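Local coordinates for uncharacterized protein (Actinomyces odontolyticus, PDB 4MJG) that is of unknown function and belongs to the DUF4853 family, probably as a lipoprotein, folding around an antiparallel beta-sheet, at residues 14-18 / 19-23. Numbering follows the deposited sequence.
Sequences ERVSI and EEYIS. With SO4 (sulfate ion), chain C.
Ser-17 is the N-cap of helix 18-24, and its hydroxyl takes up the backbone N-H of Glu-20, three residues on, in the first turn. The capping bond, Glu-20 N to Ser-17 OG, measures 3.2 Å and is fairly straight at 160°. A chi1 of 76° turns OG back toward the N-H groups of that turn. The regular i to i+4 pattern begins at the same residue: Tyr-21 N donates to Ser-17 O at 2.9 Å, and Ile-22 N to Ile-18 O at the same length. Ser-17 thus serves the helix twice, once through its side chain and once through its carbonyl.

A hydrophobic staple accompanies the cap: Val-16, the residue just before it, meets Tyr-21, the fourth residue of the helix, in an apolar i to i+5 contact. Val-16 CG2 reaches the ring edge, 4.1 Å from Tyr-21 CD2 and near the ring plane. Val-16 also lies crosswise to Glu-20, its CB 3.8 Å from Glu-20 CG. Ile-18 and Ile-22 run alongside each other in a common direction, with Ile-18 CG1 3.9 Å from Ile-22 CD1; Ile-18 and Tyr-21 also pack on Val-65 of strand 62-73, fastening the helix to the sheet.

The charged ends turn to other partners: Glu-20 forms a salt bridge with Arg-24, and Glu-19 OE1 is hydrogen-bonded to Thr-139. Upstream, Arg-15 NH1 donates to O1 of a sulfate, probably from the crystallisation liquor, at 3.2 Å and a bent 139°; Arg-64 and the backbone N of Cys-136, a disulfide-bonded cysteine, also hold this ion. The chemistry implies a helix start whose Glu-20 N-H is satisfied by a side-chain oxygen, while Arg-15, two residues before the cap, helps hold the bound sulfate.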
loop_
_atom_site.group_PDB
_atom_site.type_symbol
_atom_site.label_atom_id
_atom_site.label_comp_id
_atom_site.label_asym_id
_atom_site.label_seq_id
_atom_site.Cartn_x
_atom_site.Cartn_y
_atom_site.Cartn_z
ATOM N N GLU A 14 -2.079 20.833 -8.395
ATOM C CA GLU A 14 -0.634 20.916 -8.185
ATOM C C GLU A 14 0.017 19.563 -7.897
ATOM O O GLU A 14 1.233 19.485 -7.737
ATOM C CB GLU A 14 -0.335 21.893 -7.046
ATOM C CG GLU A 14 -0.834 23.309 -7.305
ATOM C CD GLU A 14 -0.760 24.200 -6.078
ATOM O OE1 GLU A 14 -0.103 23.815 -5.089
ATOM O OE2 GLU A 14 -1.366 25.293 -6.103
ATOM N N ARG A 15 -0.785 18.504 -7.821
ATOM C CA ARG A 15 -0.257 17.157 -7.607
ATOM C C ARG A 15 0.362 16.615 -8.892
ATOM O O ARG A 15 -0.033 17.004 -9.984
ATOM C CB ARG A 15 -1.371 16.216 -7.137
ATOM C CG ARG A 15 -1.912 16.536 -5.754
ATOM C CD ARG A 15 -3.148 15.709 -5.434
ATOM N NE ARG A 15 -3.927 16.289 -4.340
ATOM C CZ ARG A 15 -5.150 15.894 -3.982
ATOM N NH1 ARG A 15 -5.759 14.902 -4.620
ATOM N NH2 ARG A 15 -5.774 16.500 -2.980
ATOM N N VAL A 16 1.327 15.709 -8.760
ATOM C CA VAL A 16 1.912 15.045 -9.928
ATOM C C VAL A 16 0.855 14.196 -10.625
ATOM O O VAL A 16 -0.156 13.833 -10.022
ATOM C CB VAL A 16 3.125 14.146 -9.574
ATOM C CG1 VAL A 16 4.248 14.969 -8.959
ATOM C CG2 VAL A 16 2.731 12.995 -8.653
ATOM N N SER A 17 1.097 13.872 -11.890
ATOM C CA SER A 17 0.142 13.092 -12.669
ATOM C C SER A 17 0.118 11.646 -12.194
ATOM O O SER A 17 1.093 11.146 -11.629
ATOM C CB SER A 17 0.484 13.134 -14.160
ATOM O OG SER A 17 1.583 12.290 -14.447
ATOM N N ILE A 18 -1.008 10.983 -12.432
ATOM C CA ILE A 18 -1.167 9.563 -12.120
ATOM C C ILE A 18 0.010 8.723 -12.625
ATOM O O ILE A 18 0.497 7.842 -11.916
ATOM C CB ILE A 18 -2.506 9.012 -12.683
ATOM C CG1 ILE A 18 -2.701 7.535 -12.316
ATOM C CG2 ILE A 18 -2.602 9.200 -14.194
ATOM C CD1 ILE A 18 -2.827 7.277 -10.830
ATOM N N GLU A 19 0.475 9.017 -13.836
ATOM C CA GLU A 19 1.569 8.266 -14.449
ATOM C C GLU A 19 2.897 8.511 -13.736
ATOM O O GLU A 19 3.694 7.586 -13.571
ATOM C CB GLU A 19 1.692 8.631 -15.928
ATOM C CG GLU A 19 0.485 8.222 -16.765
ATOM C CD GLU A 19 0.019 9.324 -17.701
ATOM O OE1 GLU A 19 -0.418 10.391 -17.200
ATOM O OE2 GLU A 19 0.086 9.120 -18.934
ATOM N N GLU A 20 3.127 9.757 -13.322
ATOM C CA GLU A 20 4.325 10.116 -12.563
ATOM C C GLU A 20 4.307 9.440 -11.201
ATOM O O GLU A 20 5.350 9.012 -10.695
ATOM C CB GLU A 20 4.403 11.639 -12.389
ATOM C CG GLU A 20 5.596 12.157 -11.585
ATOM C CD GLU A 20 6.909 12.126 -12.349
ATOM O OE1 GLU A 20 6.948 11.618 -13.487
ATOM O OE2 GLU A 20 7.917 12.617 -11.795
ATOM N N TYR A 21 3.116 9.349 -10.615
ATOM C CA TYR A 21 2.947 8.747 -9.298
ATOM C C TYR A 21 3.201 7.246 -9.350
ATOM O O TYR A 21 3.918 6.693 -8.506
ATOM C CB TYR A 21 1.540 9.012 -8.786
ATOM C CG TYR A 21 1.352 8.770 -7.308
ATOM C CD1 TYR A 21 0.975 7.522 -6.824
ATOM C CD2 TYR A 21 1.517 9.803 -6.395
ATOM C CE1 TYR A 21 0.780 7.308 -5.466
ATOM C CE2 TYR A 21 1.323 9.602 -5.038
ATOM C CZ TYR A 21 0.959 8.357 -4.575
ATOM O OH TYR A 21 0.763 8.173 -3.226
ATOM N N ILE A 22 2.614 6.597 -10.348
ATOM C CA ILE A 22 2.836 5.171 -10.576
ATOM C C ILE A 22 4.325 4.884 -10.782
ATOM O O ILE A 22 4.879 3.938 -10.208
ATOM C CB ILE A 22 2.021 4.678 -11.790
ATOM C CG1 ILE A 22 0.536 4.600 -11.414
ATOM C CG2 ILE A 22 2.512 3.317 -12.256
ATOM C CD1 ILE A 22 -0.400 4.404 -12.585
ATOM N N SER A 23 4.963 5.724 -11.589
ATOM C CA SER A 23 6.373 5.562 -11.923
ATOM C C SER A 23 7.324 5.783 -10.736
ATOM O O SER A 23 8.266 5.009 -10.548
ATOM C CB SER A 23 6.741 6.518 -13.059
ATOM O OG SER A 23 8.134 6.518 -13.293
HETATM S S SO4 C . -8.933 12.328 -2.500
HETATM O O1 SO4 C . -7.720 12.867 -3.161
HETATM O O2 SO4 C . -8.591 11.187 -1.619
HETATM O O3 SO4 C . -9.539 13.396 -1.673
HETATM O O4 SO4 C . -9.896 11.899 -3.538
#